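PDB 5EJQ: myosin-I heavy chain from Dictyostelium discoideum, which is an actin-based class VII motor with ATPase activity, acting early in phagocytosis and in adhesion, here represented by its first MyTH4-FERM tail domain. Local coordinates for residues 11-16 with 142-147; 21-26 with 44-49; 103-108 with 135-140. The protein carries 3 engineered substitutions. All coordinates share one frame; numbering follows the deposited sequence.

How the contacts relate
All three contacts lie in the MyTH4 half of the tandem, two of them formed with the N-terminal segment, and gather round one bound glutamic acid, whose pocket Y144, K21, N22 and K140 line. Contact 3 is central, its centre about 12 Å from that of contact 1 and about 13 Å from that of contact 2, while contacts 1 and 2 lie about 18 Å apart. F145 CE2 meets Y105 CE1 at 3.6 Å between contacts 1 and 3. E103 joins contact 3 to contact 2, with L47 N 2.8 Å from E103 OE1. Contacts 1 and 2 both use helix 15-22, and F15 CZ packs 3.8 Å from F23 CE1, just beyond the helix end.

Contact 1: residues 11-16 with 142-147; sequences SLYSFY and IKYFAA. With GLU (glutamic acid), chain D.
The backbones come closest at Y13 and Y144, whose CA atoms are 5.0 Å apart, where the chain just ahead of helix 15-22 passes the first turns of helix 142-154. Y13 fills the angle between K143 and Y144. Its CG stands anti to the carbonyl carbon (chi1 -72°), which directs the ring toward the helix, and CB rests on the methyl of A147. The CB of K143 lies over one face of the Y13 ring, 3.8 Å from its centroid, in a CH-pi contact. Bent at chi3, the lysine chain then runs on toward the phenol, and NZ donates a 3.0 Å hydrogen bond to Y13 OH. The same ammonium forms a salt bridge with E9, so the tyrosine hydroxyl is a second partner of a charge already paired.

With Y144 the tyrosine makes a T-shaped stack: the edge of Y13 points at the face of Y144, the planes at 80°, and CD1 sits over the centre of that ring. The pair ties the N-terminal segment to the helical MyTH4 domain, and Y144 alone of the two reaches the glutamic acid, its OH 2.8 Å from OE2 of the ligand. At the edge of the Y144 ring, near its plane, lies S14, the N-cap residue of helix 15-22, with S14 O 3.4 Å from Y144 CD2. One water donates to both Y13 O and Y144 O, each at 2.6 Å, bridging the two backbones; another links Y144 OH with L12 O, weakly on the L12 side.

Contact 2: residues 21-26 with 44-49; sequences KNFNIE and SSLLVH. With GLU (glutamic acid), chain D.
One direct backbone hydrogen bond joins the segments: N24 N donates to L46 O at 2.8 Å, almost straight at 173°, with the donor tilted out of the carbonyl plane. The same oxygen receives a CA-H...O contact from F23, its CA 3.3 Å away, so two neighbouring residues converge on one carbonyl. Beside them a water accepts from V48 N and donates to N22 O, adding a second, indirect link between the main chains. N24 is the centre of an inverse gamma turn, by which the chain changes course soon after helix 15-22 ends, and just before it K21 and N22 border the glutamic acid pocket of this MyTH4 domain.

N24 and the serines supply the polar side chains of the contact. The N24 side chain reaches in among S44, S45 and V48, with N24 CB 3.4 Å from S45 O. Within 44-49 the hydroxyl of S45 donates to L47 O at 2.6 Å, nearly along the C=O axis; it reaches forward to that oxygen with OG between the backbone N and the carbonyl carbon (chi1 58°), and the bond probably helps to hold the shape of this irregular segment.

The apolar contacts centre on F23, whose ring also meets F35. L46 runs alongside it, pointing the same way, with its CB over one ring face and CD1 3.9 Å from F23 CZ, while L47 crosses obliquely and brings CD2 to 3.7 Å from F23 CD1. With an alanine in place of F23, the loss of the ring would probably open a gap beside the two leucines, leaving L46 CD1 and L47 CD2 without the surface they pack on.

The segment 44-49 lies between helix 52-70, which S44 and S45 touch, and helix 101-111, whose E103 accepts hydrogen bonds from L46 N and L47 N.

Contact 3: residues 103-108 with 135-140; sequences EIYCQL and FPPTRK. With GLU (glutamic acid), chain D.
Within the helical MyTH4 domain, this contact lays the irregular connection from helix 118-132 to helix 142-154 against helix 101-111, and K140, near the end of that connection, lines the glutamic acid pocket. Y105 contributes the most surface to the contact. With CG anti to the carbonyl carbon (chi1 -81°), its ring stands out from the helix toward the double proline, and the hydroxyl donates a short 2.6 Å hydrogen bond to F135 O. The donor lies in the carbonyl plane, with a C=O...donor angle of 150°, and the acceptor also sits at the edge of the ring, near the ring plane. A buried phenol is thereby satisfied by a main-chain carbonyl of a segment that has no regular secondary structure.

P137 covers a face of the same ring in a CH-pi contact: its CG stands over the centre, 3.6 Å from the centroid and only 9° off the normal. The proline CD reaches to 3.7 Å from Y105 CZ. The bond at the rim and the proline on the face together probably restrict turning of the ring. F135 closes in from another direction, its CE1 3.9 Å from Y105 CE2, while its CZ meets I104 CD1 at 3.9 Å, the two side chains crossing at about a right angle.

Further along the connection, K140 O comes to 3.3 Å from CA of the bound glutamic acid. Around the contact, T131 of helix 118-132 also packs on Y105, as does F145 of helix 142-154, whose ring meets that of Y105 edge-to-face, and I61 of helix 52-70 lies against I104.

Contact 1: residues 11-16 with 142-147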
loop_
_atom_site.group_PDB
_atom_site.type_symbol
_atom_site.label_atom_id
_atom_site.label_comp_id
_atom_site.label_asym_id
_atom_site.label_seq_id
_atom_site.Cartn_x
_atom_site.Cartn_y
_atom_site.Cartn_z
ATOM N N SER A 11 -20.096 -32.170 -1.844
ATOM C CA SER A 11 -20.092 -33.629 -1.958
ATOM C C SER A 11 -19.285 -34.155 -3.158
ATOM O O SER A 11 -18.915 -35.324 -3.166
ATOM C CB SER A 11 -21.526 -34.155 -2.023
ATOM O OG SER A 11 -22.212 -33.599 -3.135
ATOM N N LEU A 12 -19.036 -33.307 -4.167
ATOM C CA LEU A 12 -18.305 -33.699 -5.378
ATOM C C LEU A 12 -16.809 -33.461 -5.267
ATOM O O LEU A 12 -16.075 -33.860 -6.154
ATOM C CB LEU A 12 -18.905 -33.021 -6.631
ATOM C CG LEU A 12 -20.436 -33.197 -6.830
ATOM C CD1 LEU A 12 -20.957 -32.284 -7.936
ATOM C CD2 LEU A 12 -20.812 -34.668 -7.111
ATOM N N TYR A 13 -16.342 -32.878 -4.150
ATOM C CA TYR A 13 -14.910 -32.628 -3.973
ATOM C C TYR A 13 -14.338 -33.208 -2.681
ATOM O O TYR A 13 -13.755 -32.465 -1.891
ATOM C CB TYR A 13 -14.606 -31.134 -4.092
ATOM C CG TYR A 13 -14.722 -30.613 -5.505
ATOM C CD1 TYR A 13 -13.635 -30.647 -6.373
ATOM C CD2 TYR A 13 -15.920 -30.081 -5.974
ATOM C CE1 TYR A 13 -13.744 -30.185 -7.685
ATOM C CE2 TYR A 13 -16.031 -29.592 -7.271
ATOM C CZ TYR A 13 -14.940 -29.649 -8.121
ATOM O OH TYR A 13 -15.041 -29.140 -9.377
ATOM N N SER A 14 -14.438 -34.532 -2.503
ATOM C CA SER A 14 -13.910 -35.215 -1.306
ATOM C C SER A 14 -12.384 -35.249 -1.358
ATOM O O SER A 14 -11.835 -35.619 -2.390
ATOM C CB SER A 14 -14.471 -36.632 -1.188
ATOM O OG SER A 14 -13.831 -37.332 -0.134
ATOM N N PHE A 15 -11.710 -34.822 -0.265
ATOM C CA PHE A 15 -10.253 -34.779 -0.225
ATOM C C PHE A 15 -9.636 -36.127 -0.481
ATOM O O PHE A 15 -8.603 -36.180 -1.148
ATOM C CB PHE A 15 -9.689 -34.127 1.056
ATOM C CG PHE A 15 -8.177 -34.023 1.025
ATOM C CD1 PHE A 15 -7.543 -33.135 0.161
ATOM C CD2 PHE A 15 -7.392 -34.847 1.820
ATOM C CE1 PHE A 15 -6.147 -33.078 0.092
ATOM C CE2 PHE A 15 -5.995 -34.771 1.769
ATOM C CZ PHE A 15 -5.381 -33.881 0.906
ATOM N N TYR A 16 -10.274 -37.211 0.024
ATOM C CA TYR A 16 -9.875 -38.610 -0.179
ATOM C C TYR A 16 -9.640 -38.922 -1.661
ATOM O O TYR A 16 -8.671 -39.607 -1.973
ATOM C CB TYR A 16 -10.907 -39.586 0.430
ATOM C CG TYR A 16 -10.650 -41.041 0.097
ATOM C CD1 TYR A 16 -9.753 -41.801 0.845
ATOM C CD2 TYR A 16 -11.309 -41.662 -0.963
ATOM C CE1 TYR A 16 -9.512 -43.143 0.540
ATOM C CE2 TYR A 16 -11.082 -43.006 -1.269
ATOM C CZ TYR A 16 -10.178 -43.741 -0.516
ATOM O OH TYR A 16 -9.938 -45.063 -0.813
ATOM N N ILE A 142 -7.513 -26.146 -5.217
ATOM C CA ILE A 142 -8.349 -25.101 -4.605
ATOM C C ILE A 142 -9.829 -25.530 -4.329
ATOM O O ILE A 142 -10.359 -25.111 -3.300
ATOM C CB ILE A 142 -8.272 -23.719 -5.346
ATOM C CG1 ILE A 142 -8.816 -22.568 -4.438
ATOM C CG2 ILE A 142 -8.952 -23.752 -6.744
ATOM C CD1 ILE A 142 -8.420 -21.138 -4.818
ATOM N N LYS A 143 -10.488 -26.326 -5.209
ATOM C CA LYS A 143 -11.892 -26.711 -4.950
ATOM C C LYS A 143 -11.991 -27.846 -3.914
ATOM O O LYS A 143 -12.963 -27.894 -3.161
ATOM C CB LYS A 143 -12.689 -27.015 -6.237
ATOM C CG LYS A 143 -12.904 -25.748 -7.094
ATOM C CD LYS A 143 -13.756 -25.980 -8.347
ATOM C CE LYS A 143 -15.231 -25.805 -8.080
ATOM N NZ LYS A 143 -16.034 -26.366 -9.193
ATOM N N TYR A 144 -10.981 -28.732 -3.858
ATOM C CA TYR A 144 -10.951 -29.780 -2.826
ATOM C C TYR A 144 -10.687 -29.136 -1.479
ATOM O O TYR A 144 -11.304 -29.535 -0.507
ATOM C CB TYR A 144 -9.894 -30.841 -3.121
ATOM C CG TYR A 144 -10.241 -31.690 -4.317
ATOM C CD1 TYR A 144 -9.823 -31.328 -5.596
ATOM C CD2 TYR A 144 -10.963 -32.874 -4.173
ATOM C CE1 TYR A 144 -10.118 -32.119 -6.703
ATOM C CE2 TYR A 144 -11.266 -33.672 -5.272
ATOM C CZ TYR A 144 -10.830 -33.293 -6.535
ATOM O OH TYR A 144 -11.123 -34.041 -7.642
ATOM N N PHE A 145 -9.779 -28.137 -1.424
ATOM C CA PHE A 145 -9.479 -27.387 -0.203
ATOM C C PHE A 145 -10.693 -26.539 0.224
ATOM O O PHE A 145 -11.016 -26.495 1.409
ATOM C CB PHE A 145 -8.215 -26.519 -0.363
ATOM C CG PHE A 145 -7.920 -25.708 0.876
ATOM C CD1 PHE A 145 -7.492 -26.327 2.052
ATOM C CD2 PHE A 145 -8.107 -24.337 0.886
ATOM C CE1 PHE A 145 -7.272 -25.585 3.212
ATOM C CE2 PHE A 145 -7.869 -23.598 2.044
ATOM C CZ PHE A 145 -7.452 -24.228 3.196
ATOM N N ALA A 146 -11.373 -25.883 -0.735
ATOM C CA ALA A 146 -12.568 -25.094 -0.421
ATOM C C ALA A 146 -13.675 -25.999 0.148
ATOM O O ALA A 146 -14.344 -25.577 1.089
ATOM C CB ALA A 146 -13.064 -24.331 -1.639
ATOM N N ALA A 147 -13.825 -27.252 -0.375
ATOM C CA ALA A 147 -14.805 -28.230 0.153
ATOM C C ALA A 147 -14.454 -28.635 1.581
ATOM O O ALA A 147 -15.362 -28.765 2.397
ATOM C CB ALA A 147 -14.875 -29.475 -0.722
HETATM N N GLU D . -7.218 -32.044 -10.206
HETATM C CA GLU D . -6.419 -32.694 -9.171
HETATM C C GLU D . -5.030 -33.132 -9.679
HETATM O O GLU D . -4.947 -33.980 -10.595
HETATM C CB GLU D . -7.180 -33.850 -8.478
HETATM C CG GLU D . -7.928 -34.822 -9.379
HETATM C CD GLU D . -8.769 -35.889 -8.695
HETATM O OE1 GLU D . -9.254 -36.800 -9.404
HETATM O OE2 GLU D . -8.980 -35.801 -7.464
HETATM O OXT GLU D . -4.021 -32.592 -9.175
HETATM O O HOH W 1 -13.360 -35.701 -6.785
HETATM O O HOH W 2 -12.263 -31.846 0.206
#

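Contact 2: residues 21-26 with 44-49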
loop_
_atom_site.group_PDB
_atom_site.type_symbol
_atom_site.label_atom_id
_atom_site.label_comp_id
_atom_site.label_asym_id
_atom_site.label_seq_id
_atom_site.Cartn_x
_atom_site.Cartn_y
_atom_site.Cartn_z
ATOM N N LYS A 21 -5.493 -40.093 -5.615
ATOM C CA LYS A 21 -4.932 -39.834 -6.938
ATOM C C LYS A 21 -3.542 -39.217 -6.931
ATOM O O LYS A 21 -2.705 -39.654 -7.723
ATOM C CB LYS A 21 -5.860 -38.945 -7.775
ATOM C CG LYS A 21 -5.561 -39.029 -9.264
ATOM C CD LYS A 21 -6.075 -37.836 -10.029
ATOM C CE LYS A 21 -5.722 -37.858 -11.500
ATOM N NZ LYS A 21 -6.316 -39.024 -12.223
ATOM N N ASN A 22 -3.300 -38.181 -6.074
ATOM C CA ASN A 22 -2.075 -37.379 -6.107
ATOM C C ASN A 22 -1.005 -37.688 -5.041
ATOM O O ASN A 22 0.146 -37.283 -5.232
ATOM C CB ASN A 22 -2.444 -35.878 -6.058
ATOM C CG ASN A 22 -3.375 -35.457 -7.168
ATOM O OD1 ASN A 22 -2.960 -35.225 -8.289
ATOM N ND2 ASN A 22 -4.670 -35.409 -6.899
ATOM N N PHE A 23 -1.352 -38.369 -3.938
ATOM C CA PHE A 23 -0.339 -38.635 -2.909
ATOM C C PHE A 23 0.752 -39.579 -3.393
ATOM O O PHE A 23 0.493 -40.488 -4.179
ATOM C CB PHE A 23 -0.941 -39.099 -1.574
ATOM C CG PHE A 23 -1.344 -38.023 -0.579
ATOM C CD1 PHE A 23 -1.925 -36.828 -1.009
ATOM C CD2 PHE A 23 -1.219 -38.237 0.790
ATOM C CE1 PHE A 23 -2.326 -35.853 -0.091
ATOM C CE2 PHE A 23 -1.634 -37.261 1.708
ATOM C CZ PHE A 23 -2.187 -36.081 1.264
ATOM N N ASN A 24 1.984 -39.302 -2.940
ATOM C CA ASN A 24 3.250 -39.992 -3.209
ATOM C C ASN A 24 3.271 -41.280 -2.345
ATOM O O ASN A 24 4.206 -41.518 -1.581
ATOM C CB ASN A 24 4.374 -38.998 -2.834
ATOM C CG ASN A 24 5.819 -39.398 -3.022
ATOM O OD1 ASN A 24 6.671 -39.076 -2.171
ATOM N ND2 ASN A 24 6.152 -40.003 -4.166
ATOM N N ILE A 25 2.212 -42.099 -2.490
ATOM C CA ILE A 25 1.899 -43.319 -1.736
ATOM C C ILE A 25 3.059 -44.335 -1.735
ATOM O O ILE A 25 3.397 -44.849 -0.664
ATOM C CB ILE A 25 0.537 -43.927 -2.217
ATOM C CG1 ILE A 25 -0.631 -42.940 -1.914
ATOM C CG2 ILE A 25 0.250 -45.302 -1.558
ATOM C CD1 ILE A 25 -1.755 -42.891 -2.941
ATOM N N GLU A 26 3.694 -44.582 -2.897
ATOM C CA GLU A 26 4.814 -45.528 -3.001
ATOM C C GLU A 26 6.031 -45.137 -2.127
ATOM O O GLU A 26 6.674 -46.023 -1.561
ATOM C CB GLU A 26 5.228 -45.769 -4.476
ATOM C CG GLU A 26 5.673 -44.522 -5.233
ATOM C CD GLU A 26 6.664 -44.753 -6.358
ATOM O OE1 GLU A 26 6.260 -44.626 -7.536
ATOM O OE2 GLU A 26 7.850 -45.034 -6.062
ATOM N N SER A 44 9.032 -38.798 3.377
ATOM C CA SER A 44 9.098 -38.211 2.042
ATOM C C SER A 44 7.977 -37.180 1.929
ATOM O O SER A 44 7.167 -37.064 2.845
ATOM C CB SER A 44 8.942 -39.294 0.973
ATOM O OG SER A 44 9.179 -38.770 -0.324
ATOM N N SER A 45 7.918 -36.451 0.812
ATOM C CA SER A 45 6.853 -35.486 0.589
ATOM C C SER A 45 5.511 -36.206 0.382
ATOM O O SER A 45 5.480 -37.369 -0.053
ATOM C CB SER A 45 7.174 -34.631 -0.628
ATOM O OG SER A 45 7.354 -35.450 -1.767
ATOM N N LEU A 46 4.410 -35.512 0.706
ATOM C CA LEU A 46 3.054 -36.015 0.507
ATOM C C LEU A 46 2.732 -36.064 -0.978
ATOM O O LEU A 46 2.054 -36.984 -1.402
ATOM C CB LEU A 46 2.007 -35.130 1.209
ATOM C CG LEU A 46 1.995 -35.126 2.742
ATOM C CD1 LEU A 46 0.742 -34.446 3.234
ATOM C CD2 LEU A 46 2.094 -36.565 3.318
ATOM N N LEU A 47 3.206 -35.066 -1.757
ATOM C CA LEU A 47 2.953 -34.990 -3.204
ATOM C C LEU A 47 4.219 -35.303 -3.999
ATOM O O LEU A 47 5.291 -35.404 -3.406
ATOM C CB LEU A 47 2.361 -33.610 -3.600
ATOM C CG LEU A 47 1.071 -33.140 -2.853
ATOM C CD1 LEU A 47 0.509 -31.878 -3.492
ATOM C CD2 LEU A 47 -0.018 -34.222 -2.841
ATOM N N VAL A 48 4.103 -35.453 -5.332
ATOM C CA VAL A 48 5.258 -35.768 -6.182
ATOM C C VAL A 48 5.893 -34.501 -6.729
ATOM O O VAL A 48 5.241 -33.734 -7.433
ATOM C CB VAL A 48 4.930 -36.785 -7.313
ATOM C CG1 VAL A 48 6.214 -37.314 -7.951
ATOM C CG2 VAL A 48 4.082 -37.944 -6.789
ATOM N N HIS A 49 7.171 -34.285 -6.425
ATOM C CA HIS A 49 7.911 -33.118 -6.918
ATOM C C HIS A 49 8.971 -33.574 -7.948
ATOM O O HIS A 49 9.584 -34.616 -7.754
ATOM C CB HIS A 49 8.551 -32.355 -5.746
ATOM C CG HIS A 49 7.545 -31.954 -4.704
ATOM N ND1 HIS A 49 6.664 -30.894 -4.909
ATOM C CD2 HIS A 49 7.264 -32.526 -3.513
ATOM C CE1 HIS A 49 5.902 -30.846 -3.830
ATOM N NE2 HIS A 49 6.230 -31.801 -2.956
HETATM N N GLU D . -7.218 -32.044 -10.206
HETATM C CA GLU D . -6.419 -32.694 -9.171
HETATM C C GLU D . -5.030 -33.132 -9.679
HETATM O O GLU D . -4.947 -33.980 -10.595
HETATM C CB GLU D . -7.180 -33.850 -8.478
HETATM C CG GLU D . -7.928 -34.822 -9.379
HETATM C CD GLU D . -8.769 -35.889 -8.695
HETATM O OE1 GLU D . -9.254 -36.800 -9.404
HETATM O OE2 GLU D . -8.980 -35.801 -7.464
HETATM O OXT GLU D . -4.021 -32.592 -9.175
HETATM O O HOH W 3 1.442 -35.246 -6.431
#

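Contact 3: residues 103-108 with 135-140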
loop_
_atom_site.group_PDB
_atom_site.type_symbol
_atom_site.label_atom_id
_atom_site.label_comp_id
_atom_site.label_asym_id
_atom_site.label_seq_id
_atom_site.Cartn_x
_atom_site.Cartn_y
_atom_site.Cartn_z
ATOM N N GLU A 103 1.522 -28.921 -1.726
ATOM C CA GLU A 103 2.187 -29.767 -0.737
ATOM C C GLU A 103 1.893 -29.221 0.670
ATOM O O GLU A 103 1.502 -29.990 1.544
ATOM C CB GLU A 103 3.718 -29.820 -1.006
ATOM C CG GLU A 103 4.538 -30.494 0.095
ATOM C CD GLU A 103 4.459 -32.015 0.164
ATOM O OE1 GLU A 103 4.452 -32.658 -0.911
ATOM O OE2 GLU A 103 4.468 -32.567 1.291
ATOM N N ILE A 104 2.065 -27.899 0.861
ATOM C CA ILE A 104 1.847 -27.185 2.119
ATOM C C ILE A 104 0.409 -27.385 2.592
ATOM O O ILE A 104 0.201 -27.931 3.674
ATOM C CB ILE A 104 2.307 -25.713 2.012
ATOM C CG1 ILE A 104 3.857 -25.667 1.841
ATOM C CG2 ILE A 104 1.849 -24.864 3.241
ATOM C CD1 ILE A 104 4.393 -24.367 1.384
ATOM N N TYR A 105 -0.569 -27.102 1.717
ATOM C CA TYR A 105 -1.978 -27.310 2.015
ATOM C C TYR A 105 -2.297 -28.749 2.388
ATOM O O TYR A 105 -2.993 -28.957 3.380
ATOM C CB TYR A 105 -2.845 -26.833 0.845
ATOM C CG TYR A 105 -3.063 -25.335 0.859
ATOM C CD1 TYR A 105 -4.038 -24.762 1.674
ATOM C CD2 TYR A 105 -2.317 -24.493 0.036
ATOM C CE1 TYR A 105 -4.281 -23.391 1.659
ATOM C CE2 TYR A 105 -2.543 -23.112 0.023
ATOM C CZ TYR A 105 -3.524 -22.571 0.844
ATOM O OH TYR A 105 -3.790 -21.236 0.855
ATOM N N CYS A 106 -1.766 -29.743 1.628
ATOM C CA CYS A 106 -2.033 -31.147 1.928
ATOM C C CYS A 106 -1.519 -31.575 3.306
ATOM O O CYS A 106 -2.196 -32.329 3.991
ATOM C CB CYS A 106 -1.527 -32.064 0.823
ATOM S SG CYS A 106 -2.497 -31.962 -0.705
ATOM N N GLN A 107 -0.362 -31.040 3.727
ATOM C CA GLN A 107 0.232 -31.312 5.031
ATOM C C GLN A 107 -0.663 -30.781 6.132
ATOM O O GLN A 107 -0.809 -31.432 7.165
ATOM C CB GLN A 107 1.630 -30.700 5.139
ATOM C CG GLN A 107 2.677 -31.408 4.297
ATOM C CD GLN A 107 4.066 -30.886 4.569
ATOM O OE1 GLN A 107 4.320 -30.215 5.573
ATOM N NE2 GLN A 107 5.007 -31.205 3.692
ATOM N N LEU A 108 -1.281 -29.612 5.901
ATOM C CA LEU A 108 -2.188 -28.979 6.848
ATOM C C LEU A 108 -3.554 -29.665 6.875
ATOM O O LEU A 108 -4.145 -29.787 7.951
ATOM C CB LEU A 108 -2.323 -27.473 6.553
ATOM C CG LEU A 108 -1.030 -26.625 6.599
ATOM C CD1 LEU A 108 -1.317 -25.179 6.216
ATOM C CD2 LEU A 108 -0.340 -26.716 7.970
ATOM N N PHE A 135 -0.839 -17.236 0.059
ATOM C CA PHE A 135 -0.948 -17.724 -1.325
ATOM C C PHE A 135 -2.068 -18.719 -1.366
ATOM O O PHE A 135 -2.322 -19.408 -0.361
ATOM C CB PHE A 135 0.380 -18.407 -1.795
ATOM C CG PHE A 135 0.984 -19.410 -0.823
ATOM C CD1 PHE A 135 0.519 -20.727 -0.768
ATOM C CD2 PHE A 135 1.996 -19.033 0.050
ATOM C CE1 PHE A 135 1.077 -21.644 0.124
ATOM C CE2 PHE A 135 2.513 -19.937 0.985
ATOM C CZ PHE A 135 2.064 -21.238 1.001
ATOM N N PRO A 136 -2.758 -18.855 -2.504
ATOM C CA PRO A 136 -3.814 -19.859 -2.560
ATOM C C PRO A 136 -3.259 -21.241 -2.973
ATOM O O PRO A 136 -2.142 -21.354 -3.523
ATOM C CB PRO A 136 -4.746 -19.291 -3.657
ATOM C CG PRO A 136 -3.823 -18.642 -4.615
ATOM C CD PRO A 136 -2.641 -18.127 -3.795
ATOM N N PRO A 137 -4.072 -22.312 -2.855
ATOM C CA PRO A 137 -3.658 -23.581 -3.493
ATOM C C PRO A 137 -3.733 -23.356 -5.021
ATOM O O PRO A 137 -4.409 -22.414 -5.455
ATOM C CB PRO A 137 -4.757 -24.579 -3.076
ATOM C CG PRO A 137 -5.583 -23.876 -1.994
ATOM C CD PRO A 137 -5.433 -22.404 -2.277
ATOM N N THR A 138 -3.084 -24.220 -5.846
ATOM C CA THR A 138 -3.208 -24.100 -7.305
ATOM C C THR A 138 -4.649 -24.510 -7.735
ATOM O O THR A 138 -5.383 -25.107 -6.945
ATOM C CB THR A 138 -2.172 -24.972 -8.073
ATOM O OG1 THR A 138 -2.611 -26.322 -8.027
ATOM C CG2 THR A 138 -0.776 -24.871 -7.541
ATOM N N ARG A 139 -5.013 -24.273 -9.011
ATOM C CA ARG A 139 -6.346 -24.591 -9.536
ATOM C C ARG A 139 -6.709 -26.080 -9.429
ATOM O O ARG A 139 -7.894 -26.416 -9.346
ATOM C CB ARG A 139 -6.512 -24.064 -10.985
ATOM C CG ARG A 139 -5.820 -24.917 -12.057
ATOM C CD ARG A 139 -6.356 -24.579 -13.433
ATOM N NE ARG A 139 -5.783 -25.438 -14.470
ATOM C CZ ARG A 139 -4.719 -25.129 -15.200
ATOM N NH1 ARG A 139 -4.071 -23.994 -14.994
ATOM N NH2 ARG A 139 -4.284 -25.964 -16.132
ATOM N N LYS A 140 -5.704 -26.961 -9.375
ATOM C CA LYS A 140 -5.924 -28.407 -9.250
ATOM C C LYS A 140 -6.332 -28.821 -7.819
ATOM O O LYS A 140 -6.955 -29.851 -7.652
ATOM C CB LYS A 140 -4.702 -29.199 -9.723
ATOM C CG LYS A 140 -4.112 -28.718 -11.052
ATOM C CD LYS A 140 -4.732 -29.369 -12.263
ATOM C CE LYS A 140 -4.034 -28.903 -13.515
ATOM N NZ LYS A 140 -4.664 -29.471 -14.729
HETATM N N GLU D . -7.218 -32.044 -10.206
HETATM C CA GLU D . -6.419 -32.694 -9.171
HETATM C C GLU D . -5.030 -33.132 -9.679
HETATM O O GLU D . -4.947 -33.980 -10.595
HETATM C CB GLU D . -7.180 -33.850 -8.478
HETATM C CG GLU D . -7.928 -34.822 -9.379
HETATM C CD GLU D . -8.769 -35.889 -8.695
HETATM O OE1 GLU D . -9.254 -36.800 -9.404
HETATM O OE2 GLU D . -8.980 -35.801 -7.464
HETATM O OXT GLU D . -4.021 -32.592 -9.175
#